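Phenylalanine ammonia-lyase (PDB 1Y2M) catalyses the non-oxidative deamination of L-phenylalanine and L-tyrosine to trans-cinnamate and p-coumarate, the entry step of phenylpropanoid metabolism, as a homotetramer. Local coordinates at residues G451-L456 against I535-I540; Y465-L470 against H527-L532; L673-R678 against G692-K697. All coordinates share one frame; numbering follows the deposited sequence.

Contact 1: residues G451-L456 against I535-I540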
ATOM      1  N   GLY B 451      12.190 -34.775 -10.835  1.00 11.21           N
ATOM      2  CA  GLY B 451      13.222 -35.286 -11.711  1.00 11.20           C
ATOM      3  C   GLY B 451      13.434 -34.600 -13.053  1.00 11.92           C
ATOM      4  O   GLY B 451      14.197 -35.107 -13.882  1.00 13.50           O
ATOM      5  N   LEU B 452      12.803 -33.445 -13.250  1.00 11.59           N
ATOM      6  CA  LEU B 452      13.072 -32.695 -14.474  1.00 10.38           C
ATOM      7  C   LEU B 452      14.516 -32.206 -14.380  1.00 11.03           C
ATOM      8  O   LEU B 452      15.004 -31.911 -13.298  1.00 11.40           O
ATOM      9  CB  LEU B 452      12.126 -31.490 -14.626  1.00 12.77           C
ATOM     10  CG  LEU B 452      10.685 -31.809 -15.030  1.00 13.66           C
ATOM     11  CD1 LEU B 452       9.721 -30.692 -14.790  1.00 14.61           C
ATOM     12  CD2 LEU B 452      10.699 -32.230 -16.531  1.00 15.89           C
ATOM     13  N   PRO B 453      15.192 -32.067 -15.520  1.00 11.35           N
ATOM     14  CA  PRO B 453      16.573 -31.592 -15.511  1.00 11.60           C
ATOM     15  C   PRO B 453      16.712 -30.244 -14.835  1.00 11.56           C
ATOM     16  O   PRO B 453      15.840 -29.406 -14.993  1.00 10.02           O
ATOM     17  CB  PRO B 453      16.903 -31.477 -17.005  1.00 13.59           C
ATOM     18  CG  PRO B 453      16.041 -32.476 -17.638  1.00 13.44           C
ATOM     19  CD  PRO B 453      14.738 -32.386 -16.885  1.00 14.28           C
ATOM     20  N   SER B 454      17.793 -30.064 -14.088  1.00 11.03           N
ATOM     21  CA  SER B 454      18.125 -28.756 -13.489  1.00 10.56           C
ATOM     22  C   SER B 454      17.999 -27.625 -14.514  1.00 10.24           C
ATOM     23  O   SER B 454      18.493 -27.735 -15.653  1.00 10.84           O
ATOM     24  CB  SER B 454      19.547 -28.731 -12.939  1.00 17.27           C
ATOM     25  OG  SER B 454      20.402 -29.215 -13.945  1.00 28.53           O
ATOM     26  N   CYS B 455      17.277 -26.586 -14.139  1.00 12.37           N
ATOM     27  CA  CYS B 455      17.077 -25.387 -14.960  1.00 11.56           C
ATOM     28  C   CYS B 455      16.403 -25.670 -16.302  1.00  8.23           C
ATOM     29  O   CYS B 455      16.335 -24.802 -17.149  1.00 11.76           O
ATOM     30  CB  CYS B 455      18.374 -24.648 -15.211  1.00 13.30           C
ATOM     31  SG  CYS B 455      19.145 -24.107 -13.645  1.00 18.67           S
ATOM     32  N   LEU B 456      15.808 -26.860 -16.441  1.00  8.50           N
ATOM     33  CA  LEU B 456      15.284 -27.337 -17.712  1.00  9.42           C
ATOM     34  C   LEU B 456      16.349 -27.322 -18.812  1.00 10.86           C
ATOM     35  O   LEU B 456      16.086 -27.129 -20.020  1.00 11.13           O
ATOM     36  CB  LEU B 456      13.979 -26.627 -18.103  1.00  8.73           C
ATOM     37  CG  LEU B 456      12.871 -26.580 -17.060  1.00 11.93           C
ATOM     38  CD1 LEU B 456      11.619 -25.938 -17.647  1.00 11.23           C
ATOM     39  CD2 LEU B 456      12.508 -27.927 -16.514  1.00 13.15           C
ATOM     40  N   ILE B 535       7.768 -29.937 -20.766  1.00  8.92           N
ATOM     41  CA  ILE B 535       6.955 -30.978 -21.446  1.00 10.14           C
ATOM     42  C   ILE B 535       7.824 -31.815 -22.412  1.00  8.22           C
ATOM     43  O   ILE B 535       7.754 -33.009 -22.462  1.00  9.71           O
ATOM     44  CB  ILE B 535       5.769 -30.350 -22.177  1.00  8.41           C
ATOM     45  CG1 ILE B 535       4.690 -30.034 -21.137  1.00  7.73           C
ATOM     46  CG2 ILE B 535       5.235 -31.231 -23.224  1.00 11.35           C
ATOM     47  CD1 ILE B 535       3.603 -29.083 -21.589  1.00 12.16           C
ATOM     48  N   ASP B 536       8.640 -31.133 -23.211  1.00  7.87           N
ATOM     49  CA  ASP B 536       9.527 -31.835 -24.119  1.00  8.23           C
ATOM     50  C   ASP B 536      10.558 -32.686 -23.360  1.00  8.37           C
ATOM     51  O   ASP B 536      10.870 -33.788 -23.777  1.00 10.45           O
ATOM     52  CB  ASP B 536      10.186 -30.783 -24.995  1.00  8.39           C
ATOM     53  CG  ASP B 536       9.296 -30.327 -26.112  1.00 12.35           C
ATOM     54  OD1 ASP B 536       8.385 -31.095 -26.557  1.00 11.44           O
ATOM     55  OD2 ASP B 536       9.528 -29.194 -26.637  1.00 11.13           O
ATOM     56  N   LEU B 537      11.102 -32.176 -22.261  1.00  6.68           N
ATOM     57  CA  LEU B 537      12.076 -32.952 -21.466  1.00  8.38           C
ATOM     58  C   LEU B 537      11.418 -34.158 -20.795  1.00  9.83           C
ATOM     59  O   LEU B 537      12.010 -35.271 -20.676  1.00  8.80           O
ATOM     60  CB  LEU B 537      12.767 -32.070 -20.434  1.00  8.59           C
ATOM     61  CG  LEU B 537      13.693 -30.986 -21.033  1.00  8.00           C
ATOM     62  CD1 LEU B 537      14.217 -30.039 -19.912  1.00 14.40           C
ATOM     63  CD2 LEU B 537      14.830 -31.614 -21.798  1.00 10.42           C
ATOM     64  N   ARG B 538      10.196 -33.949 -20.326  1.00  7.98           N
ATOM     65  CA  ARG B 538       9.457 -35.079 -19.788  1.00 10.32           C
ATOM     66  C   ARG B 538       9.175 -36.147 -20.839  1.00  9.97           C
ATOM     67  O   ARG B 538       9.230 -37.361 -20.592  1.00  9.51           O
ATOM     68  CB  ARG B 538       8.164 -34.620 -19.140  1.00  9.68           C
ATOM     69  CG  ARG B 538       7.531 -35.709 -18.263  1.00  7.94           C
ATOM     70  CD  ARG B 538       8.313 -35.991 -17.004  1.00  9.61           C
ATOM     71  NE  ARG B 538       8.082 -34.994 -15.952  1.00  8.69           N
ATOM     72  CZ  ARG B 538       8.714 -34.966 -14.779  1.00  7.84           C
ATOM     73  NH1 ARG B 538       9.696 -35.843 -14.553  1.00 12.30           N
ATOM     74  NH2 ARG B 538       8.376 -34.094 -13.874  1.00 10.55           N
ATOM     75  N   ALA B 539       8.858 -35.699 -22.045  1.00  7.35           N
ATOM     76  CA  ALA B 539       8.593 -36.651 -23.137  1.00  7.95           C
ATOM     77  C   ALA B 539       9.846 -37.466 -23.466  1.00  7.83           C
ATOM     78  O   ALA B 539       9.711 -38.686 -23.725  1.00  8.02           O
ATOM     79  CB  ALA B 539       8.090 -35.921 -24.340  1.00  9.34           C
ATOM     80  N   ILE B 540      11.023 -36.812 -23.471  1.00  8.85           N
ATOM     81  CA  ILE B 540      12.319 -37.513 -23.619  1.00 10.50           C
ATOM     82  C   ILE B 540      12.512 -38.574 -22.520  1.00  9.10           C
ATOM     83  O   ILE B 540      12.896 -39.720 -22.794  1.00 10.74           O
ATOM     84  CB  ILE B 540      13.505 -36.500 -23.621  1.00 11.56           C
ATOM     85  CG1 ILE B 540      13.495 -35.749 -24.926  1.00 14.67           C
ATOM     86  CG2 ILE B 540      14.826 -37.190 -23.431  1.00 13.64           C
ATOM     87  CD1 ILE B 540      14.385 -34.465 -24.917  1.00 15.48           C
TER

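Contact 2: residues Y465-L470 against H527-L532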
ATOM      1  N   TYR B 465      22.383 -23.488 -17.863  1.00  9.50           N
ATOM      2  CA  TYR B 465      21.492 -23.004 -16.806  1.00 12.38           C
ATOM      3  C   TYR B 465      20.164 -22.481 -17.390  1.00 11.74           C
ATOM      4  O   TYR B 465      19.514 -21.604 -16.814  1.00 10.68           O
ATOM      5  CB  TYR B 465      22.180 -21.887 -16.020  1.00 12.94           C
ATOM      6  CG  TYR B 465      23.629 -22.169 -15.772  1.00 18.17           C
ATOM      7  CD1 TYR B 465      24.009 -23.297 -15.098  1.00 17.55           C
ATOM      8  CD2 TYR B 465      24.616 -21.327 -16.293  1.00 25.74           C
ATOM      9  CE1 TYR B 465      25.423 -23.609 -14.934  1.00 19.32           C
ATOM     10  CE2 TYR B 465      25.963 -21.599 -16.147  1.00 28.38           C
ATOM     11  CZ  TYR B 465      26.370 -22.734 -15.471  1.00 28.89           C
ATOM     12  OH  TYR B 465      27.726 -22.958 -15.335  1.00 27.80           O
ATOM     13  N   HIS B 466      19.763 -23.060 -18.509  1.00 10.44           N
ATOM     14  CA  HIS B 466      18.676 -22.625 -19.344  1.00  9.09           C
ATOM     15  C   HIS B 466      17.698 -21.651 -18.747  1.00  9.76           C
ATOM     16  O   HIS B 466      17.806 -20.457 -19.026  1.00  8.71           O
ATOM     17  CB  HIS B 466      17.956 -23.853 -19.904  1.00  7.06           C
ATOM     18  CG  HIS B 466      16.895 -23.538 -20.939  1.00 10.33           C
ATOM     19  ND1 HIS B 466      16.031 -24.502 -21.407  1.00 10.77           N
ATOM     20  CD2 HIS B 466      16.503 -22.369 -21.512  1.00 10.52           C
ATOM     21  CE1 HIS B 466      15.175 -23.954 -22.252  1.00 12.87           C
ATOM     22  NE2 HIS B 466      15.444 -22.665 -22.349  1.00 10.60           N
ATOM     23  N   CYS B 467      16.755 -22.130 -17.903  1.00 10.23           N
ATOM     24  CA  CYS B 467      15.624 -21.286 -17.424  1.00  9.31           C
ATOM     25  C   CYS B 467      15.871 -20.547 -16.072  1.00  9.00           C
ATOM     26  O   CYS B 467      14.943 -20.014 -15.481  1.00 11.70           O
ATOM     27  CB  CYS B 467      14.351 -22.092 -17.364  1.00 10.18           C
ATOM     28  SG  CYS B 467      13.724 -22.567 -18.991  1.00 11.90           S
ATOM     29  N   LYS B 468      17.109 -20.562 -15.575  1.00  8.92           N
ATOM     30  CA  LYS B 468      17.451 -19.905 -14.287  1.00  9.00           C
ATOM     31  C   LYS B 468      17.145 -18.393 -14.322  1.00  9.61           C
ATOM     32  O   LYS B 468      16.626 -17.805 -13.352  1.00 11.58           O
ATOM     33  CB  LYS B 468      18.917 -20.146 -13.932  1.00  9.39           C
ATOM     34  CG  LYS B 468      19.325 -19.541 -12.626  1.00 11.70           C
ATOM     35  CD  LYS B 468      20.792 -19.705 -12.359  1.00 15.54           C
ATOM     36  CE  LYS B 468      21.179 -21.125 -12.033  1.00 23.83           C
ATOM     37  NZ  LYS B 468      20.722 -21.527 -10.694  1.00 32.88           N
ATOM     38  N   GLY B 469      17.481 -17.743 -15.443  1.00 11.51           N
ATOM     39  CA  GLY B 469      17.221 -16.341 -15.571  1.00  7.89           C
ATOM     40  C   GLY B 469      15.746 -16.078 -15.565  1.00  8.77           C
ATOM     41  O   GLY B 469      15.256 -15.093 -15.016  1.00 11.51           O
ATOM     42  N   LEU B 470      15.000 -16.950 -16.211  1.00 11.66           N
ATOM     43  CA  LEU B 470      13.537 -16.828 -16.239  1.00 10.17           C
ATOM     44  C   LEU B 470      12.883 -17.043 -14.862  1.00 10.35           C
ATOM     45  O   LEU B 470      11.905 -16.412 -14.525  1.00 10.20           O
ATOM     46  CB  LEU B 470      12.918 -17.693 -17.326  1.00  9.07           C
ATOM     47  CG  LEU B 470      13.175 -17.312 -18.771  1.00 10.16           C
ATOM     48  CD1 LEU B 470      12.554 -18.373 -19.723  1.00 14.88           C
ATOM     49  CD2 LEU B 470      12.643 -15.928 -19.085  1.00 10.84           C
ATOM     50  N   HIS B 527       6.211 -18.322 -18.173  1.00  9.78           N
ATOM     51  CA  HIS B 527       5.747 -19.620 -17.708  1.00  8.71           C
ATOM     52  C   HIS B 527       5.464 -20.526 -18.910  1.00  7.89           C
ATOM     53  O   HIS B 527       5.796 -21.724 -18.907  1.00 10.35           O
ATOM     54  CB  HIS B 527       4.521 -19.389 -16.812  1.00  9.83           C
ATOM     55  CG  HIS B 527       4.011 -20.618 -16.088  1.00  6.67           C
ATOM     56  ND1 HIS B 527       2.945 -20.572 -15.212  1.00 10.76           N
ATOM     57  CD2 HIS B 527       4.417 -21.913 -16.124  1.00  9.44           C
ATOM     58  CE1 HIS B 527       2.731 -21.791 -14.737  1.00 11.46           C
ATOM     59  NE2 HIS B 527       3.594 -22.626 -15.287  1.00  9.50           N
ATOM     60  N   LEU B 528       4.740 -20.026 -19.894  1.00  8.10           N
ATOM     61  CA  LEU B 528       4.451 -20.836 -21.081  1.00  6.83           C
ATOM     62  C   LEU B 528       5.726 -21.289 -21.786  1.00  9.05           C
ATOM     63  O   LEU B 528       5.853 -22.468 -22.141  1.00  8.56           O
ATOM     64  CB  LEU B 528       3.570 -20.042 -22.050  1.00  7.94           C
ATOM     65  CG  LEU B 528       3.052 -20.728 -23.314  1.00  7.56           C
ATOM     66  CD1 LEU B 528       2.455 -22.104 -23.011  1.00  8.43           C
ATOM     67  CD2 LEU B 528       1.989 -19.828 -23.988  1.00  9.46           C
ATOM     68  N   TYR B 529       6.691 -20.385 -21.928  1.00  7.63           N
ATOM     69  CA  TYR B 529       7.992 -20.773 -22.502  1.00  8.14           C
ATOM     70  C   TYR B 529       8.554 -21.966 -21.734  1.00  8.53           C
ATOM     71  O   TYR B 529       8.975 -22.969 -22.329  1.00  9.19           O
ATOM     72  CB  TYR B 529       8.960 -19.596 -22.482  1.00 10.08           C
ATOM     73  CG  TYR B 529      10.340 -19.989 -22.939  1.00  8.86           C
ATOM     74  CD1 TYR B 529      10.718 -19.889 -24.278  1.00  9.62           C
ATOM     75  CD2 TYR B 529      11.254 -20.466 -22.038  1.00  9.01           C
ATOM     76  CE1 TYR B 529      11.968 -20.278 -24.683  1.00  8.77           C
ATOM     77  CE2 TYR B 529      12.518 -20.883 -22.460  1.00  8.28           C
ATOM     78  CZ  TYR B 529      12.867 -20.785 -23.762  1.00  9.09           C
ATOM     79  OH  TYR B 529      14.146 -21.191 -24.148  1.00 11.68           O
ATOM     80  N   CYS B 530       8.575 -21.839 -20.406  1.00  8.27           N
ATOM     81  CA  CYS B 530       9.215 -22.872 -19.553  1.00  7.43           C
ATOM     82  C   CYS B 530       8.467 -24.208 -19.551  1.00  7.91           C
ATOM     83  O   CYS B 530       9.083 -25.287 -19.669  1.00  8.72           O
ATOM     84  CB  CYS B 530       9.430 -22.400 -18.164  1.00  8.84           C
ATOM     85  SG  CYS B 530      10.552 -21.017 -17.962  1.00 10.86           S
ATOM     86  N   VAL B 531       7.142 -24.143 -19.413  1.00  8.30           N
ATOM     87  CA  VAL B 531       6.363 -25.381 -19.319  1.00  8.72           C
ATOM     88  C   VAL B 531       6.519 -26.201 -20.583  1.00  8.44           C
ATOM     89  O   VAL B 531       6.496 -27.418 -20.560  1.00  8.44           O
ATOM     90  CB  VAL B 531       4.866 -25.115 -18.912  1.00  8.19           C
ATOM     91  CG1 VAL B 531       4.047 -24.658 -20.133  1.00 10.60           C
ATOM     92  CG2 VAL B 531       4.239 -26.357 -18.274  1.00 10.04           C
ATOM     93  N   LEU B 532       6.640 -25.545 -21.737  1.00  7.59           N
ATOM     94  CA  LEU B 532       6.774 -26.296 -22.991  1.00  7.96           C
ATOM     95  C   LEU B 532       8.133 -27.012 -23.040  1.00  6.90           C
ATOM     96  O   LEU B 532       8.201 -28.161 -23.474  1.00 10.60           O
ATOM     97  CB  LEU B 532       6.645 -25.364 -24.199  1.00  8.02           C
ATOM     98  CG  LEU B 532       5.300 -24.677 -24.270  1.00  8.13           C
ATOM     99  CD1 LEU B 532       5.338 -23.617 -25.327  1.00 16.01           C
ATOM    100  CD2 LEU B 532       4.120 -25.672 -24.479  1.00 13.67           C
TER

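Contact 3: residues L673-R678 against G692-K697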
ATOM      1  N   LEU B 673       4.082 -19.827 -33.630  1.00 10.06           N
ATOM      2  CA  LEU B 673       4.979 -18.789 -33.131  1.00 11.25           C
ATOM      3  C   LEU B 673       6.448 -19.101 -33.390  1.00 11.00           C
ATOM      4  O   LEU B 673       7.301 -18.214 -33.265  1.00 13.97           O
ATOM      5  CB  LEU B 673       4.770 -18.538 -31.641  1.00 11.65           C
ATOM      6  CG  LEU B 673       3.383 -18.116 -31.193  1.00 10.88           C
ATOM      7  CD1 LEU B 673       3.422 -17.656 -29.733  1.00 11.13           C
ATOM      8  CD2 LEU B 673       2.777 -17.080 -32.133  1.00 11.62           C
ATOM      9  N   GLY B 674       6.762 -20.340 -33.738  1.00 10.12           N
ATOM     10  CA  GLY B 674       8.128 -20.711 -34.057  1.00  9.97           C
ATOM     11  C   GLY B 674       9.079 -20.833 -32.886  1.00 12.68           C
ATOM     12  O   GLY B 674      10.296 -20.841 -33.105  1.00 12.61           O
ATOM     13  N   VAL B 675       8.548 -20.936 -31.665  1.00  9.95           N
ATOM     14  CA  VAL B 675       9.338 -20.979 -30.437  1.00  9.33           C
ATOM     15  C   VAL B 675       9.640 -22.436 -30.111  1.00 11.36           C
ATOM     16  O   VAL B 675       8.733 -23.158 -29.707  1.00  9.59           O
ATOM     17  CB  VAL B 675       8.599 -20.327 -29.246  1.00 11.15           C
ATOM     18  CG1 VAL B 675       9.397 -20.486 -28.016  1.00  8.76           C
ATOM     19  CG2 VAL B 675       8.350 -18.829 -29.526  1.00 13.14           C
ATOM     20  N   LYS B 676      10.907 -22.830 -30.274  1.00 11.22           N
ATOM     21  CA  LYS B 676      11.355 -24.213 -30.232  1.00  8.34           C
ATOM     22  C   LYS B 676      11.926 -24.509 -28.831  1.00  8.91           C
ATOM     23  O   LYS B 676      12.387 -23.623 -28.090  1.00  9.67           O
ATOM     24  CB  LYS B 676      12.416 -24.492 -31.297  1.00 11.15           C
ATOM     25  CG  LYS B 676      11.963 -24.235 -32.750  1.00 11.22           C
ATOM     26  CD  LYS B 676      10.565 -24.881 -33.094  1.00  9.44           C
ATOM     27  CE  LYS B 676      10.061 -24.824 -34.556  1.00 17.94           C
ATOM     28  NZ  LYS B 676       9.790 -23.471 -34.951  1.00 36.39           N
ATOM     29  N   ALA B 677      11.956 -25.785 -28.496  1.00  8.67           N
ATOM     30  CA  ALA B 677      12.800 -26.239 -27.389  1.00 10.28           C
ATOM     31  C   ALA B 677      14.246 -25.764 -27.631  1.00 11.16           C
ATOM     32  O   ALA B 677      14.667 -25.597 -28.778  1.00 10.11           O
ATOM     33  CB  ALA B 677      12.763 -27.719 -27.292  1.00  9.87           C
ATOM     34  N   ARG B 678      14.996 -25.588 -26.550  1.00  9.85           N
ATOM     35  CA  ARG B 678      16.348 -25.057 -26.604  1.00  8.42           C
ATOM     36  C   ARG B 678      17.341 -26.077 -26.108  1.00  9.68           C
ATOM     37  O   ARG B 678      17.260 -26.559 -24.952  1.00  8.93           O
ATOM     38  CB  ARG B 678      16.485 -23.811 -25.740  1.00  6.64           C
ATOM     39  CG  ARG B 678      17.800 -23.072 -25.981  1.00  7.66           C
ATOM     40  CD  ARG B 678      18.003 -21.923 -25.006  1.00  9.78           C
ATOM     41  NE  ARG B 678      19.118 -21.068 -25.472  1.00  8.41           N
ATOM     42  CZ  ARG B 678      18.996 -20.080 -26.355  1.00 10.58           C
ATOM     43  NH1 ARG B 678      17.823 -19.698 -26.825  1.00  9.80           N
ATOM     44  NH2 ARG B 678      20.079 -19.439 -26.742  1.00  9.48           N
ATOM     45  N   GLY B 692      15.212 -14.632 -24.376  1.00  8.08           N
ATOM     46  CA  GLY B 692      14.342 -13.444 -24.331  1.00  8.69           C
ATOM     47  C   GLY B 692      13.628 -13.163 -25.635  1.00 10.26           C
ATOM     48  O   GLY B 692      12.449 -12.810 -25.634  1.00 11.11           O
ATOM     49  N   SER B 693      14.349 -13.335 -26.750  1.00  7.53           N
ATOM     50  CA  SER B 693      13.773 -13.136 -28.081  1.00 10.12           C
ATOM     51  C   SER B 693      12.611 -14.078 -28.295  1.00 10.44           C
ATOM     52  O   SER B 693      11.601 -13.705 -28.863  1.00 11.08           O
ATOM     53  CB  SER B 693      14.813 -13.311 -29.172  1.00 10.92           C
ATOM     54  OG  SER B 693      15.736 -12.218 -29.185  1.00 13.27           O
ATOM     55  N   ASN B 694      12.741 -15.305 -27.783  1.00 10.05           N
ATOM     56  CA  ASN B 694      11.658 -16.308 -27.901  1.00 10.98           C
ATOM     57  C   ASN B 694      10.479 -16.008 -26.963  1.00  9.37           C
ATOM     58  O   ASN B 694       9.302 -16.064 -27.383  1.00 10.67           O
ATOM     59  CB  ASN B 694      12.219 -17.737 -27.745  1.00 11.96           C
ATOM     60  CG  ASN B 694      13.158 -18.089 -28.890  1.00 12.11           C
ATOM     61  OD1 ASN B 694      14.315 -18.491 -28.712  1.00 14.69           O
ATOM     62  ND2 ASN B 694      12.677 -17.897 -30.093  1.00 15.38           N
ATOM     63  N   VAL B 695      10.757 -15.726 -25.696  1.00 10.08           N
ATOM     64  CA  VAL B 695       9.698 -15.319 -24.775  1.00  8.22           C
ATOM     65  C   VAL B 695       8.934 -14.098 -25.350  1.00  8.60           C
ATOM     66  O   VAL B 695       7.678 -14.004 -25.290  1.00  9.39           O
ATOM     67  CB  VAL B 695      10.239 -15.029 -23.353  1.00  9.12           C
ATOM     68  CG1 VAL B 695       9.124 -14.525 -22.441  1.00  8.05           C
ATOM     69  CG2 VAL B 695      10.892 -16.273 -22.785  1.00  8.43           C
ATOM     70  N   SER B 696       9.676 -13.158 -25.929  1.00  8.13           N
ATOM     71  CA  SER B 696       9.061 -11.987 -26.554  1.00  9.35           C
ATOM     72  C   SER B 696       7.989 -12.334 -27.575  1.00  8.98           C
ATOM     73  O   SER B 696       6.959 -11.650 -27.652  1.00 11.20           O
ATOM     74  CB  SER B 696      10.119 -11.071 -27.122  1.00 13.10           C
ATOM     75  OG  SER B 696      10.987 -10.617 -26.072  1.00 10.69           O
ATOM     76  N   LYS B 697       8.237 -13.341 -28.391  1.00  8.99           N
ATOM     77  CA  LYS B 697       7.259 -13.767 -29.378  1.00  9.70           C
ATOM     78  C   LYS B 697       5.984 -14.271 -28.726  1.00 10.63           C
ATOM     79  O   LYS B 697       4.892 -14.012 -29.248  1.00  9.24           O
ATOM     80  CB  LYS B 697       7.860 -14.850 -30.267  1.00 11.49           C
ATOM     81  CG  LYS B 697       8.874 -14.283 -31.213  1.00 16.26           C
ATOM     82  CD  LYS B 697       9.481 -15.298 -32.136  1.00 20.89           C
ATOM     83  CE  LYS B 697      10.350 -14.565 -33.202  1.00 34.14           C
ATOM     84  NZ  LYS B 697       9.671 -13.357 -33.769  1.00 40.68           N
TER

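Contact 1: residues G451-L456 against I535-I540
Leu452 lays its branch point over one face of the Arg538 guanidinium, the two side chains crossing at about a right angle. Its CG stands 3.4 Å from Arg538 NH2, offset toward the rim of the flat group, and Leu452 CD2 lies 3.8 Å from Arg538 CZ. Beside this pair, Leu537 pushes its CD1 methyl into the bend of the loop. It touches the ring of Pro453, 3.8 Å from CG, and lies 3.9 Å from CB of Leu456. The same Leu537 methyl comes within 3.5 Å of Leu456 O. Leucine suits the place, since a branched apolar tip can meet a proline ring and a backbone bend at once. Here an irregular loop between helices 416-443 and 468-484 packs against the long helix 506-560 of the helical ammonia-lyase fold. The bend is a type II beta turn, closed by Leu456 N on Pro453 O at 2.9 Å. The face of Arg538 can take a leucine because the N-H groups lie in the guanidinium plane and bond there: NE to Ala303 O, NH2 to Asn449 O, and NH1 to Arg450 O and the carboxylate of Glu541. The bends at chi2 (70°) and chi3 (79°) set CD and NE, with NE placed to reach Ala303 O. Gly451, with phi 87°, takes a backbone shape in which a CB would collide with the carbonyl O of Arg450.

Contact 2: residues Y465-L470 against H527-L532
Tyr529 and His466 both carry CG anti to the backbone N (chi1 175° for Tyr529), which takes CG out from each backbone; the two side chains meet tip to tip. In this part of the ammonia-lyase helical bundle, the start of helix 468-484 and the turn leading into it pack on the long helix 506-560: Cys467 is the N-cap residue of the first, and Tyr529 and Cys530 lie on the second. His466 NE2 and Tyr529 OH share a hydrogen bond of 2.7 Å that is nearly straight at 167°, either atom being a possible donor. The rings meet rim to rim, with planes at 86°, and each places its polar atom near the plane of the other instead of stacking on it. His466 ND1 is bonded to Leu456 O, so both ring nitrogens of this buried histidine have partners and its rotation is fixed from two sides. With a phenylalanine in place of Tyr529, His466 NE2 would probably lose its hydroxyl mate, leaving the imidazole held through ND1 alone. Cys467 SG sits over the centre of the His466 ring, 3.6 Å above its plane, and also reaches the edge of Tyr529, 4.0 Å from CE2. A small, polarisable thiol fits well between two rings set almost perpendicular. Leu470 crosses Tyr529 at about a right angle, its CD1 approaching Tyr529 CD2 closely, at 3.4 Å. That methyl also rests 3.8 Å from Cys530 SG. Lys468, which follows the N-cap, reaches the subunit interface, where it forms a salt bridge with Glu496 of a second subunit. The two thiols touch without a disulfide, Cys467 SG lying 3.7 Å from Cys530 SG.

Contact 3: residues L673-R678 against G692-K697
Arg678 turns an edge of its guanidinium toward the end of the Asn694 side chain, a loose approach, with the two planes 55° apart. The side chains cross at about a right angle, and no hydrogen bond joins them. The guanidinium is held by others: NE pairs with Glu136 of a second subunit, NH2 with Asp681, and NH1 with Val689 O. An extended chain from CG to NE takes the charge out to these partners.

The loop after helix 662-672 packs here on helix 691-703 in the C-terminal part of the chain, beside the second subunit. The apolar part of the contact centres on Val675, which runs alongside Asn694 and Lys697 in the opposite sense. Its CG1 meets Asn694 CB at 3.9 Å, while the other methyl, CG2, lies 3.6 Å from Asn694 O. Val675 CG2 also approaches Lys697 CB, at 4.1 Å. A beta-branched valine suits the place: CG2 alone bridges Asn694 and Lys697, one turn apart on the helix, while CG1 covers Asn694 CB. At the other end Lys697 CD passes 3.8 Å from Leu673 O, so the aliphatic part of the lysine does the packing. Leu673 CD1 in turn is 4.0 Å from Lys697 O. Gly674, with phi 74°, ends helix 662-672 and turns the chain into this loop.

Within the helix, Ser696 OG bonds to Gly692 O at 2.7 Å; this hydroxyl and Ser696 N grip the carbonyl from opposite faces of its plane. Between the segments the chemistry is van der Waals packing; the polar end of Arg678 finds its partners outside the pair, and Ser696 OG also reaches the second subunit.

In the fold
Contacts 1 and 2 share helix 506-560 and have centres 11 Å apart. Their loop segments are probably joined by a hydrogen bond from Cys467 N to Cys455 O at 2.8 Å, and Leu456 CD1 packs on Cys530 O at 3.3 Å. Contact 3 lies 11 Å from contact 2 and 17 Å from contact 1, centre to centre; it packs on contact 2 where Arg678 CB meets His466 NE2 at 3.7 Å. Contact 2 also carries Lys468, a cinnamate-binding residue, as is Glu496, whose copy in the second subunit is its salt-bridge partner. The side chain of Lys468 lies about 9 Å from that of Leu456 and about 11 Å from that of Arg678. Contacts 2 and 3 both touch the second subunit.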